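Local coordinates for oligopeptide-binding protein oppA (PDB 3DRF), which captures oligopeptides outside the cell in a voluminous cavity as the receptor of the OppABCDF ABC transporter, which takes them up, at residues 304-309 and 483-488; 359-364 and 521-526; 494-499 and 528-533; 499-504 and 533-538. One frame throughout, in Å; residues are numbered along the deposited sequence. Where two conformers were deposited one is given.

Contact 1 of 4, residues 304-309 and 483-488; sequences LMYYNL and DLFSAA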
loop_
_atom_site.group_PDB
_atom_site.type_symbol
_atom_site.label_atom_id
_atom_site.label_comp_id
_atom_site.label_asym_id
_atom_site.label_seq_id
_atom_site.Cartn_x
_atom_site.Cartn_y
_atom_site.Cartn_z
ATOM N N LEU A 304 -1.597 7.717 -8.318
ATOM C CA LEU A 304 -2.757 8.587 -8.427
ATOM C C LEU A 304 -2.471 9.933 -7.818
ATOM O O LEU A 304 -1.681 10.085 -6.971
ATOM C CB LEU A 304 -4.026 7.937 -7.804
ATOM C CG LEU A 304 -4.024 7.883 -6.276
ATOM C CD1 LEU A 304 -5.444 7.462 -5.861
ATOM C CD2 LEU A 304 -2.961 6.869 -5.702
ATOM N N MET A 305 -3.150 10.905 -8.380
ATOM C CA MET A 305 -3.093 12.246 -7.874
ATOM C C MET A 305 -4.299 12.501 -6.927
ATOM O O MET A 305 -5.428 12.265 -7.249
ATOM C CB MET A 305 -3.155 13.205 -9.090
ATOM C CG MET A 305 -3.059 14.709 -8.701
ATOM S SD MET A 305 -2.699 15.797 -10.143
ATOM C CE MET A 305 -4.204 15.530 -11.145
ATOM N N TYR A 306 -4.004 13.003 -5.742
ATOM C CA TYR A 306 -4.986 13.311 -4.701
ATOM C C TYR A 306 -5.259 14.797 -4.603
ATOM O O TYR A 306 -4.346 15.593 -4.710
ATOM C CB TYR A 306 -4.419 12.920 -3.316
ATOM C CG TYR A 306 -4.440 11.421 -3.023
ATOM C CD1 TYR A 306 -5.531 10.816 -2.347
ATOM C CD2 TYR A 306 -3.410 10.601 -3.412
ATOM C CE1 TYR A 306 -5.567 9.460 -2.050
ATOM C CE2 TYR A 306 -3.436 9.235 -3.107
ATOM C CZ TYR A 306 -4.506 8.692 -2.437
ATOM O OH TYR A 306 -4.495 7.332 -2.196
ATOM N N TYR A 307 -6.510 15.123 -4.300
ATOM C CA TYR A 307 -6.922 16.497 -3.929
ATOM C C TYR A 307 -7.303 16.520 -2.436
ATOM O O TYR A 307 -8.012 15.658 -1.974
ATOM C CB TYR A 307 -8.106 16.907 -4.784
ATOM C CG TYR A 307 -7.819 16.967 -6.288
ATOM C CD1 TYR A 307 -6.707 17.651 -6.805
ATOM C CD2 TYR A 307 -8.670 16.316 -7.175
ATOM C CE1 TYR A 307 -6.478 17.717 -8.170
ATOM C CE2 TYR A 307 -8.469 16.381 -8.558
ATOM C CZ TYR A 307 -7.362 17.087 -9.023
ATOM O OH TYR A 307 -7.150 17.191 -10.365
ATOM N N ASN A 308 -6.908 17.581 -1.751
ATOM C CA ASN A 308 -7.180 17.701 -0.322
ATOM C C ASN A 308 -8.534 18.388 -0.148
ATOM O O ASN A 308 -8.687 19.557 -0.412
ATOM C CB ASN A 308 -6.047 18.508 0.335
ATOM C CG ASN A 308 -6.110 18.465 1.852
ATOM O OD1 ASN A 308 -6.824 17.727 2.433
ATOM N ND2 ASN A 308 -5.306 19.295 2.474
ATOM N N LEU A 309 -9.511 17.618 0.335
ATOM C CA LEU A 309 -10.910 18.060 0.380
ATOM C C LEU A 309 -11.543 18.029 1.763
ATOM O O LEU A 309 -12.675 18.277 1.896
ATOM C CB LEU A 309 -11.744 17.157 -0.553
ATOM C CG LEU A 309 -11.279 17.189 -2.025
ATOM C CD1 LEU A 309 -12.112 16.125 -2.806
ATOM C CD2 LEU A 309 -11.425 18.559 -2.721
ATOM N N ASP A 483 -10.030 -0.423 1.741
ATOM C CA ASP A 483 -8.963 -0.074 2.697
ATOM C C ASP A 483 -8.139 1.151 2.215
ATOM O O ASP A 483 -7.333 1.628 2.917
ATOM C CB ASP A 483 -8.105 -1.325 2.987
ATOM C CG ASP A 483 -8.877 -2.407 3.800
ATOM O OD1 ASP A 483 -9.948 -2.168 4.233
ATOM O OD2 ASP A 483 -8.261 -3.437 3.953
ATOM N N LEU A 484 -8.426 1.650 1.035
ATOM C CA LEU A 484 -7.897 2.944 0.545
ATOM C C LEU A 484 -8.871 4.119 0.730
ATOM O O LEU A 484 -8.442 5.216 0.960
ATOM C CB LEU A 484 -7.578 2.823 -0.942
ATOM C CG LEU A 484 -6.512 1.797 -1.379
ATOM C CD1 LEU A 484 -6.237 1.976 -2.863
ATOM C CD2 LEU A 484 -5.170 1.937 -0.603
ATOM N N PHE A 485 -10.164 3.872 0.571
ATOM C CA PHE A 485 -11.134 4.979 0.410
ATOM C C PHE A 485 -12.357 4.957 1.344
ATOM O O PHE A 485 -13.096 5.875 1.352
ATOM C CB PHE A 485 -11.617 5.027 -1.028
ATOM C CG PHE A 485 -10.506 5.350 -2.012
ATOM C CD1 PHE A 485 -9.795 6.542 -1.942
ATOM C CD2 PHE A 485 -10.189 4.431 -2.965
ATOM C CE1 PHE A 485 -8.769 6.797 -2.819
ATOM C CE2 PHE A 485 -9.130 4.665 -3.898
ATOM C CZ PHE A 485 -8.429 5.839 -3.815
ATOM N N SER A 486 -12.537 3.919 2.135
ATOM C CA SER A 486 -13.735 3.886 3.011
ATOM C C SER A 486 -13.717 5.074 3.995
ATOM O O SER A 486 -12.702 5.563 4.409
ATOM C CB SER A 486 -13.904 2.522 3.734
ATOM O OG SER A 486 -12.872 2.283 4.708
ATOM N N ALA A 487 -14.924 5.475 4.358
ATOM C CA ALA A 487 -15.141 6.654 5.164
ATOM C C ALA A 487 -14.342 6.637 6.486
ATOM O O ALA A 487 -13.927 7.653 6.915
ATOM C CB ALA A 487 -16.635 6.819 5.442
ATOM N N ALA A 488 -14.192 5.452 7.078
ATOM C CA ALA A 488 -13.465 5.345 8.363
ATOM C C ALA A 488 -11.935 5.249 8.257
ATOM O O ALA A 488 -11.290 5.267 9.247
ATOM C CB ALA A 488 -13.966 4.117 9.124
HETATM O O HOH W 1 -6.410 6.563 -0.537
#

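Contact 2 of 4, residues 359-364 and 521-526; sequences SLIPPI and AAFVKY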
loop_
_atom_site.group_PDB
_atom_site.type_symbol
_atom_site.label_atom_id
_atom_site.label_comp_id
_atom_site.label_asym_id
_atom_site.label_seq_id
_atom_site.Cartn_x
_atom_site.Cartn_y
_atom_site.Cartn_z
ATOM N N SER A 359 -8.113 4.040 -14.957
ATOM C CA SER A 359 -8.915 3.821 -13.725
ATOM C C SER A 359 -8.002 3.384 -12.576
ATOM O O SER A 359 -6.849 3.266 -12.732
ATOM C CB SER A 359 -10.001 2.764 -13.970
ATOM O OG SER A 359 -9.456 1.487 -13.746
ATOM N N LEU A 360 -8.610 3.192 -11.412
ATOM C CA LEU A 360 -7.887 2.781 -10.211
ATOM C C LEU A 360 -7.660 1.273 -10.042
ATOM O O LEU A 360 -6.959 0.869 -9.195
ATOM C CB LEU A 360 -8.601 3.333 -8.954
ATOM C CG LEU A 360 -8.739 4.888 -8.912
ATOM C CD1 LEU A 360 -9.693 5.323 -7.772
ATOM C CD2 LEU A 360 -7.341 5.513 -8.772
ATOM N N ILE A 361 -8.237 0.490 -10.917
ATOM C CA ILE A 361 -8.100 -0.986 -10.831
ATOM C C ILE A 361 -7.053 -1.486 -11.853
ATOM O O ILE A 361 -7.273 -1.378 -13.030
ATOM C CB ILE A 361 -9.445 -1.703 -11.078
ATOM C CG1 ILE A 361 -10.560 -1.213 -10.090
ATOM C CG2 ILE A 361 -9.231 -3.218 -10.971
ATOM C CD1 ILE A 361 -10.289 -1.546 -8.583
ATOM N N PRO A 362 -5.960 -2.041 -11.406
ATOM C CA PRO A 362 -4.867 -2.331 -12.336
ATOM C C PRO A 362 -5.043 -3.656 -13.119
ATOM O O PRO A 362 -5.802 -4.456 -12.740
ATOM C CB PRO A 362 -3.618 -2.395 -11.434
ATOM C CG PRO A 362 -4.132 -2.865 -10.144
ATOM C CD PRO A 362 -5.517 -2.179 -10.004
ATOM N N PRO A 363 -4.267 -3.810 -14.172
ATOM C CA PRO A 363 -4.398 -4.963 -15.103
ATOM C C PRO A 363 -4.217 -6.321 -14.477
ATOM O O PRO A 363 -4.800 -7.230 -14.935
ATOM C CB PRO A 363 -3.257 -4.720 -16.135
ATOM C CG PRO A 363 -3.068 -3.230 -16.179
ATOM C CD PRO A 363 -3.387 -2.734 -14.734
ATOM N N ILE A 364 -3.417 -6.430 -13.434
ATOM C CA ILE A 364 -3.281 -7.723 -12.747
ATOM C C ILE A 364 -4.644 -8.326 -12.326
ATOM O O ILE A 364 -4.816 -9.493 -12.328
ATOM C CB ILE A 364 -2.292 -7.640 -11.556
ATOM C CG1 ILE A 364 -1.982 -9.069 -11.042
ATOM C CG2 ILE A 364 -2.804 -6.688 -10.452
ATOM C CD1 ILE A 364 -0.791 -9.148 -10.255
ATOM N N ALA A 521 -19.927 -5.573 -12.813
ATOM C CA ALA A 521 -20.668 -4.317 -13.049
ATOM C C ALA A 521 -20.495 -3.307 -11.906
ATOM O O ALA A 521 -20.415 -2.138 -12.170
ATOM C CB ALA A 521 -22.173 -4.615 -13.333
ATOM N N ALA A 522 -20.429 -3.797 -10.679
ATOM C CA ALA A 522 -20.153 -2.916 -9.558
ATOM C C ALA A 522 -18.752 -2.311 -9.646
ATOM O O ALA A 522 -18.599 -1.170 -9.430
ATOM C CB ALA A 522 -20.341 -3.720 -8.283
ATOM N N PHE A 523 -17.769 -3.102 -10.032
ATOM C CA PHE A 523 -16.403 -2.587 -10.242
ATOM C C PHE A 523 -16.361 -1.552 -11.376
ATOM O O PHE A 523 -15.687 -0.598 -11.257
ATOM C CB PHE A 523 -15.391 -3.733 -10.517
ATOM C CG PHE A 523 -14.645 -4.203 -9.271
ATOM C CD1 PHE A 523 -13.742 -3.395 -8.601
ATOM C CD2 PHE A 523 -14.860 -5.474 -8.775
ATOM C CE1 PHE A 523 -13.067 -3.825 -7.476
ATOM C CE2 PHE A 523 -14.157 -5.940 -7.649
ATOM C CZ PHE A 523 -13.279 -5.098 -6.998
ATOM N N VAL A 524 -17.092 -1.788 -12.454
ATOM C CA VAL A 524 -17.108 -0.813 -13.571
ATOM C C VAL A 524 -17.733 0.522 -13.085
ATOM O O VAL A 524 -17.237 1.555 -13.370
ATOM C CB VAL A 524 -17.881 -1.381 -14.799
ATOM C CG1 VAL A 524 -18.196 -0.252 -15.806
ATOM C CG2 VAL A 524 -17.062 -2.467 -15.478
ATOM N N LYS A 525 -18.852 0.425 -12.406
ATOM C CA LYS A 525 -19.557 1.634 -11.893
ATOM C C LYS A 525 -18.662 2.451 -10.963
ATOM O O LYS A 525 -18.573 3.624 -11.110
ATOM C CB LYS A 525 -20.903 1.269 -11.255
ATOM C CG LYS A 525 -21.665 2.531 -10.778
ATOM C CD LYS A 525 -23.010 2.161 -10.148
ATOM C CE LYS A 525 -23.917 3.367 -9.911
ATOM N NZ LYS A 525 -23.317 4.331 -8.917
ATOM N N TYR A 526 -17.996 1.769 -10.047
ATOM C CA TYR A 526 -17.011 2.386 -9.164
ATOM C C TYR A 526 -15.896 3.120 -9.932
ATOM O O TYR A 526 -15.562 4.218 -9.619
ATOM C CB TYR A 526 -16.391 1.277 -8.311
ATOM C CG TYR A 526 -15.181 1.723 -7.495
ATOM C CD1 TYR A 526 -15.291 2.679 -6.477
ATOM C CD2 TYR A 526 -13.922 1.180 -7.748
ATOM C CE1 TYR A 526 -14.142 3.059 -5.737
ATOM C CE2 TYR A 526 -12.811 1.560 -7.029
ATOM C CZ TYR A 526 -12.929 2.519 -6.049
ATOM O OH TYR A 526 -11.815 2.931 -5.302
#

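Contact 3 of 4, residues 494-499 and 528-533; sequences GHFNDS and EDMNKK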
loop_
_atom_site.group_PDB
_atom_site.type_symbol
_atom_site.label_atom_id
_atom_site.label_comp_id
_atom_site.label_asym_id
_atom_site.label_seq_id
_atom_site.Cartn_x
_atom_site.Cartn_y
_atom_site.Cartn_z
ATOM N N GLY A 494 -7.032 12.471 1.035
ATOM C CA GLY A 494 -7.746 13.715 0.743
ATOM C C GLY A 494 -9.070 13.910 1.488
ATOM O O GLY A 494 -9.647 14.961 1.380
ATOM N N HIS A 495 -9.534 12.884 2.193
ATOM C CA HIS A 495 -10.686 12.925 3.145
ATOM C C HIS A 495 -12.030 13.261 2.456
ATOM O O HIS A 495 -12.826 13.971 2.994
ATOM C CB HIS A 495 -10.418 13.922 4.312
ATOM C CG HIS A 495 -9.024 13.857 4.834
ATOM N ND1 HIS A 495 -8.537 12.745 5.471
ATOM C CD2 HIS A 495 -8.014 14.735 4.776
ATOM C CE1 HIS A 495 -7.267 12.930 5.763
ATOM N NE2 HIS A 495 -6.948 14.149 5.387
ATOM N N PHE A 496 -12.257 12.648 1.306
ATOM C CA PHE A 496 -13.600 12.696 0.729
ATOM C C PHE A 496 -14.499 11.710 1.494
ATOM O O PHE A 496 -14.057 10.763 2.086
ATOM C CB PHE A 496 -13.615 12.493 -0.806
ATOM C CG PHE A 496 -13.332 11.060 -1.283
ATOM C CD1 PHE A 496 -14.299 10.044 -1.178
ATOM C CD2 PHE A 496 -12.088 10.762 -1.832
ATOM C CE1 PHE A 496 -14.026 8.752 -1.657
ATOM C CE2 PHE A 496 -11.842 9.470 -2.321
ATOM C CZ PHE A 496 -12.808 8.479 -2.224
ATOM N N ASN A 497 -15.763 12.031 1.469
ATOM C CA ASN A 497 -16.807 11.223 2.102
ATOM C C ASN A 497 -18.089 11.463 1.313
ATOM O O ASN A 497 -18.729 12.462 1.464
ATOM C CB ASN A 497 -17.009 11.614 3.594
ATOM C CG ASN A 497 -17.998 10.682 4.279
ATOM O OD1 ASN A 497 -18.946 10.289 3.707
ATOM N ND2 ASN A 497 -17.720 10.342 5.499
ATOM N N ASP A 498 -18.396 10.522 0.461
ATOM C CA ASP A 498 -19.367 10.712 -0.596
ATOM C C ASP A 498 -20.301 9.500 -0.651
ATOM O O ASP A 498 -19.873 8.413 -0.707
ATOM C CB ASP A 498 -18.587 10.897 -1.937
ATOM C CG ASP A 498 -19.519 11.150 -3.129
ATOM O OD1 ASP A 498 -19.692 12.311 -3.500
ATOM O OD2 ASP A 498 -20.034 10.197 -3.678
ATOM N N SER A 499 -21.592 9.755 -0.597
ATOM C CA SER A 499 -22.559 8.628 -0.510
ATOM C C SER A 499 -22.517 7.719 -1.739
ATOM O O SER A 499 -22.546 6.556 -1.591
ATOM C CB SER A 499 -24.000 9.098 -0.296
ATOM O OG SER A 499 -24.093 9.727 0.981
ATOM N N GLU A 528 -15.949 4.247 -13.081
ATOM C CA GLU A 528 -16.548 5.379 -13.776
ATOM C C GLU A 528 -16.874 6.490 -12.786
ATOM O O GLU A 528 -16.597 7.610 -13.051
ATOM C CB GLU A 528 -17.879 4.943 -14.429
ATOM C CG GLU A 528 -17.768 3.986 -15.671
ATOM C CD GLU A 528 -19.116 3.403 -16.069
ATOM O OE1 GLU A 528 -20.057 3.380 -15.285
ATOM O OE2 GLU A 528 -19.156 2.976 -17.194
ATOM N N ASP A 529 -17.443 6.151 -11.637
ATOM C CA ASP A 529 -17.878 7.182 -10.683
ATOM C C ASP A 529 -16.665 7.908 -10.047
ATOM O O ASP A 529 -16.702 9.075 -9.869
ATOM C CB ASP A 529 -18.794 6.603 -9.564
ATOM C CG ASP A 529 -20.153 6.183 -10.080
ATOM O OD1 ASP A 529 -20.546 6.526 -11.180
ATOM O OD2 ASP A 529 -20.791 5.488 -9.298
ATOM N N MET A 530 -15.603 7.192 -9.772
ATOM C CA MET A 530 -14.404 7.809 -9.195
ATOM C C MET A 530 -13.811 8.768 -10.228
ATOM O O MET A 530 -13.382 9.792 -9.886
ATOM C CB MET A 530 -13.371 6.724 -8.859
ATOM C CG MET A 530 -13.768 5.974 -7.513
ATOM S SD MET A 530 -13.597 7.070 -5.984
ATOM C CE MET A 530 -11.824 6.813 -5.579
ATOM N N ASN A 531 -13.801 8.386 -11.495
ATOM C CA ASN A 531 -13.253 9.293 -12.545
ATOM C C ASN A 531 -14.136 10.568 -12.714
ATOM O O ASN A 531 -13.637 11.619 -12.875
ATOM C CB ASN A 531 -13.128 8.524 -13.888
ATOM C CG ASN A 531 -11.899 7.622 -13.947
ATOM O OD1 ASN A 531 -11.048 7.658 -13.084
ATOM N ND2 ASN A 531 -11.835 6.821 -14.955
ATOM N N LYS A 532 -15.448 10.433 -12.639
ATOM C CA LYS A 532 -16.357 11.598 -12.792
ATOM C C LYS A 532 -16.309 12.529 -11.568
ATOM O O LYS A 532 -16.204 13.687 -11.730
ATOM C CB LYS A 532 -17.790 11.135 -13.062
ATOM C CG LYS A 532 -18.714 12.357 -13.324
ATOM C CD LYS A 532 -20.112 11.891 -13.748
ATOM C CE LYS A 532 -21.002 13.151 -14.171
ATOM N NZ LYS A 532 -22.518 12.860 -14.188
ATOM N N LYS A 533 -16.328 11.954 -10.366
ATOM C CA LYS A 533 -16.232 12.754 -9.151
ATOM C C LYS A 533 -14.851 13.439 -9.087
ATOM O O LYS A 533 -14.739 14.527 -8.622
ATOM C CB LYS A 533 -16.403 11.861 -7.905
ATOM C CG LYS A 533 -17.823 11.256 -7.673
ATOM C CD LYS A 533 -18.809 12.166 -7.024
ATOM C CE LYS A 533 -20.173 11.469 -6.781
ATOM N NZ LYS A 533 -21.072 12.398 -5.872
#

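Contact 4 of 4, residues 499-504 and 533-538; sequences SEITKD and KAYVIP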
loop_
_atom_site.group_PDB
_atom_site.type_symbol
_atom_site.label_atom_id
_atom_site.label_comp_id
_atom_site.label_asym_id
_atom_site.label_seq_id
_atom_site.Cartn_x
_atom_site.Cartn_y
_atom_site.Cartn_z
ATOM N N SER A 499 -21.592 9.755 -0.597
ATOM C CA SER A 499 -22.559 8.628 -0.510
ATOM C C SER A 499 -22.517 7.719 -1.739
ATOM O O SER A 499 -22.546 6.556 -1.591
ATOM C CB SER A 499 -24.000 9.098 -0.296
ATOM O OG SER A 499 -24.093 9.727 0.981
ATOM N N GLU A 500 -22.352 8.284 -2.922
ATOM C CA GLU A 500 -22.274 7.473 -4.143
ATOM C C GLU A 500 -21.065 6.539 -4.096
ATOM O O GLU A 500 -21.170 5.349 -4.403
ATOM C CB GLU A 500 -22.212 8.363 -5.392
ATOM C CG GLU A 500 -22.055 7.617 -6.709
ATOM C CD GLU A 500 -22.138 8.536 -7.909
ATOM O OE1 GLU A 500 -23.260 8.962 -8.268
ATOM O OE2 GLU A 500 -21.070 8.838 -8.471
ATOM N N ILE A 501 -19.913 7.088 -3.749
ATOM C CA ILE A 501 -18.660 6.276 -3.632
ATOM C C ILE A 501 -18.755 5.197 -2.559
ATOM O O ILE A 501 -18.409 4.094 -2.797
ATOM C CB ILE A 501 -17.384 7.140 -3.508
ATOM C CG1 ILE A 501 -17.250 8.124 -4.723
ATOM C CG2 ILE A 501 -16.150 6.212 -3.348
ATOM C CD1 ILE A 501 -17.260 7.429 -6.111
ATOM N N THR A 502 -19.236 5.572 -1.388
ATOM C CA THR A 502 -19.442 4.645 -0.266
ATOM C C THR A 502 -20.391 3.495 -0.685
ATOM O O THR A 502 -20.075 2.368 -0.500
ATOM C CB THR A 502 -20.024 5.387 0.951
ATOM O OG1 THR A 502 -18.963 6.178 1.510
ATOM C CG2 THR A 502 -20.557 4.390 2.004
ATOM N N LYS A 503 -21.525 3.815 -1.359
ATOM C CA LYS A 503 -22.403 2.755 -1.848
ATOM C C LYS A 503 -21.730 1.904 -2.932
ATOM O O LYS A 503 -21.935 0.694 -2.984
ATOM C CB LYS A 503 -23.712 3.340 -2.348
ATOM C CG LYS A 503 -24.589 3.896 -1.236
ATOM C CD LYS A 503 -25.977 4.182 -1.769
ATOM C CE LYS A 503 -26.863 4.845 -0.744
ATOM N NZ LYS A 503 -26.783 6.329 -0.844
ATOM N N ASP A 504 -20.903 2.530 -3.835
ATOM C CA ASP A 504 -20.137 1.760 -4.807
ATOM C C ASP A 504 -19.232 0.748 -4.113
ATOM O O ASP A 504 -19.114 -0.396 -4.549
ATOM C CB ASP A 504 -19.304 2.690 -5.693
ATOM C CG ASP A 504 -20.147 3.441 -6.705
ATOM O OD1 ASP A 504 -21.340 3.104 -6.854
ATOM O OD2 ASP A 504 -19.618 4.370 -7.353
ATOM N N LYS A 533 -16.328 11.954 -10.366
ATOM C CA LYS A 533 -16.232 12.754 -9.151
ATOM C C LYS A 533 -14.851 13.439 -9.087
ATOM O O LYS A 533 -14.739 14.527 -8.622
ATOM C CB LYS A 533 -16.403 11.861 -7.905
ATOM C CG LYS A 533 -17.823 11.256 -7.673
ATOM C CD LYS A 533 -18.809 12.166 -7.024
ATOM C CE LYS A 533 -20.173 11.469 -6.781
ATOM N NZ LYS A 533 -21.072 12.398 -5.872
ATOM N N ALA A 534 -13.834 12.710 -9.499
ATOM C CA ALA A 534 -12.491 13.253 -9.645
ATOM C C ALA A 534 -11.949 13.787 -8.307
ATOM O O ALA A 534 -11.230 14.732 -8.254
ATOM C CB ALA A 534 -12.486 14.367 -10.745
ATOM N N TYR A 535 -12.275 13.068 -7.240
ATOM C CA TYR A 535 -11.620 13.324 -5.960
ATOM C C TYR A 535 -10.163 12.865 -5.986
ATOM O O TYR A 535 -9.377 13.415 -5.291
ATOM C CB TYR A 535 -12.366 12.588 -4.843
ATOM C CG TYR A 535 -13.842 12.995 -4.648
ATOM C CD1 TYR A 535 -14.272 14.314 -4.729
ATOM C CD2 TYR A 535 -14.812 12.034 -4.361
ATOM C CE1 TYR A 535 -15.611 14.649 -4.507
ATOM C CE2 TYR A 535 -16.140 12.377 -4.146
ATOM C CZ TYR A 535 -16.508 13.665 -4.200
ATOM O OH TYR A 535 -17.812 14.081 -3.963
ATOM N N VAL A 536 -9.891 11.865 -6.830
ATOM C CA VAL A 536 -8.519 11.446 -7.146
ATOM C C VAL A 536 -8.499 11.202 -8.663
ATOM O O VAL A 536 -9.518 10.961 -9.255
ATOM C CB VAL A 536 -8.119 10.162 -6.365
ATOM C CG1 VAL A 536 -8.153 10.418 -4.832
ATOM C CG2 VAL A 536 -9.033 8.972 -6.757
ATOM N N ILE A 537 -7.315 11.293 -9.223
ATOM C CA ILE A 537 -7.113 11.063 -10.656
ATOM C C ILE A 537 -6.064 9.919 -10.808
ATOM O O ILE A 537 -4.982 10.003 -10.360
ATOM C CB ILE A 537 -6.544 12.339 -11.358
ATOM C CG1 ILE A 537 -7.401 13.623 -11.099
ATOM C CG2 ILE A 537 -6.362 12.093 -12.875
ATOM C CD1 ILE A 537 -8.845 13.554 -11.672
ATOM N N PRO A 538 -6.459 8.848 -11.510
ATOM C CA PRO A 538 -5.507 7.729 -11.700
ATOM C C PRO A 538 -4.319 8.233 -12.529
ATOM O O PRO A 538 -4.505 8.963 -13.453
ATOM C CB PRO A 538 -6.299 6.695 -12.505
ATOM C CG PRO A 538 -7.767 7.063 -12.269
ATOM C CD PRO A 538 -7.770 8.561 -12.147
HETATM O O HOH W 2 -23.109 11.114 -3.493
HETATM O O HOH W 3 -23.664 11.885 -7.511
#

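Contact 1 of 4, residues 304-309 and 483-488
Phe485 ends helix 482-485 and points its ring at Leu304 and Tyr306 of strand 292-307. CG lies anti to the carbonyl carbon (chi1 -64°), which swings the ring off the helix end toward the strand. Past CB and CG, CD1 packs on Phe496, CD2 meets the Tyr526 hydroxyl and CE2 touches Leu360 and Met530. CE1 faces the strand and lies 4.2 Å from CE1 of Tyr306, an oblique approach between the two rings. At the tip, CZ meets CD1 of Leu304 at 4.0 Å. That methyl sits at the edge of the Phe485 ring, near its plane, and the two side chains arrive from opposite directions. One face of the ring carries CB of Leu484, 3.7 Å above the plane and offset toward the rim.

The polar link is made by water. A water lies 2.6 Å from Tyr306 OH, in the plane of the tyrosine ring. It donates to the carbonyl O of Leu484 at 2.9 Å. Trp473 NE1 on the neighbouring strand 468-474 is a second partner of the Tyr306 hydroxyl. The pair of bonds holds the phenol end in place inside a buried layer.

Asp483 and Leu484 also pack on a polar side chain of the bound peptide, so this helix end borders the binding cavity. The chemistry is mainly apolar, with one water bridging a carbonyl and a hydroxyl. It implies that strand and helix end are joined chiefly by packing, with the water as a polar rivet.

Contact 2 of 4, residues 359-364 and 521-526
Ile361 places CG1 anti to its carbonyl carbon (chi1 -56°), and a second bend (chi2 -65°) carries CD1 up to Phe523 and Tyr526. Tyr526 in turn has CG anti to its backbone N (chi1 171°), which sends the phenol toward the loop. The loop holds its shape with an ST turn: Ser359 OG accepts from Ile361 N at 3.2 Å. This fixes the backbone just before the isoleucine.

The methyl CD1 of Ile361 then does most of the touching. It lies 3.8 Å from CE1 of Phe523, obliquely to the ring, and the two side chains cross at about a right angle. The same methyl reaches the edge of the Tyr526 ring, 4.3 Å from CE2. The aromatic residues stand about one helical turn apart, and the methyl touches both. All four touching residues are buried.

Gln481 ties both sides together, since its OE1 bonds Tyr526 OH and its NE2 bonds Leu360 O. Phe523 also stacks with Phe368. The contact packs the loop after strand 354-356 against helix 516-533. CD1 of Leu360 ends 4.0 Å from OH of Tyr526, the two side chains meeting at about a right angle.

Contact 3 of 4, residues 494-499 and 528-533
Asp498 and Lys533 form the salt bridge of this contact, with NZ of Lys533 2.7 Å from OD1 of Asp498. Asp498 OD1 receives the lysine N-H on its syn lone pair, the one on the side of OD2. OD2 of Asp498 is farther, 3.3 Å from the same NZ. The aspartate has CG anti to its backbone N (chi1 -178°), which points the carboxylate at the lysine. The lysine bends once at chi2 and runs straight to its tip. The two side chains meet from opposite directions.

Other hydrogen bonds hold the aspartate. Asp498 is the N-cap of helix 499-508, and its OD2 accepts from the backbone N of Ile501, three residues on. Its OD1 also accepts from Tyr535 OH, so one carboxylate serves a helix start, a lysine and a tyrosine. These bonds probably favour the charged form of the acid.

The apolar part is a Met-aromatic contact. The bend of Met530 at chi2 brings SD to 5.0 Å from the centroid of the Phe496 ring, 49° off its normal. The bend at chi3 sets CE of Met530 3.9 Å from CZ of Phe496, and the two side chains cross at about a right angle. Ile501 packs on both residues.

Contact 4 of 4, residues 499-504 and 533-538
Lys533 NZ is held by several groups and reaches Glu500 through water. One water accepts from NZ at 3.1 Å and donates to OE1 of Glu500 at 3.0 Å. Glu500 was deposited in two conformers, so its carboxylate contacts, this water bond included, are less certain. A second water accepts from Glu500 N at 3.0 Å, and its bond to NZ is weak. The salt bridge to Asp498 is the direct anchor of the ammonium group.

In the conformer described here the Glu500 chain is extended, with CG anti to the backbone N (chi1 177°). OE2 comes 3.3 Å from CE of Lys533, the two side chains crossing at a slant. The charged atoms OE2 of Glu500 and NZ of Lys533 stay 4.4 Å apart, beyond a salt bridge. Attraction across this gap is probably modest, and the polar link between the two side chains runs through water. Asp529, a like charge, is close to OE2 in this conformer.

Next to these polar groups the packing is apolar. Ile501 slides past the lysine in the opposite direction, with its CD1 4.2 Å from CG of Lys533. CG1 of Ile501 approaches the edge of the Tyr535 ring, 4.4 Å from CE2. CB of Lys533 lies above one face of that ring, toward its rim. Phe496 stacks with Tyr535 as well.

Lys533 closes helix 516-533, and Ala534, with positive phi, turns the chain toward strand 536-549. The start of helix 499-508 packs on Lys533 and Tyr535, the residues flanking Ala534. The arrangement is a helix-turn-strand connection beside a capped helix start, set in an alpha/beta lobe of the periplasmic-binding-protein (Venus flytrap) fold.

From the N terminus, strand 292-307 opens contact 1, which closes a long loop at helix 482-485. The loop at 359-364 opens contact 2 inside that span and closes it on helix 516-533, so contacts 1 and 2 cross. Contacts 3 and 4 open only after contact 1 has closed. Both cross contact 2, and they cross each other, sharing Ser499 and Lys533 with centres about 2 Å apart. Contacts 1 and 4 both reach one sheet, where strands 292-307 and 536-549 are neighbours. They tie helices 482-485 and 499-508 to that sheet and its lead-in, while contacts 2 and 3 pack two loops on helix 516-533.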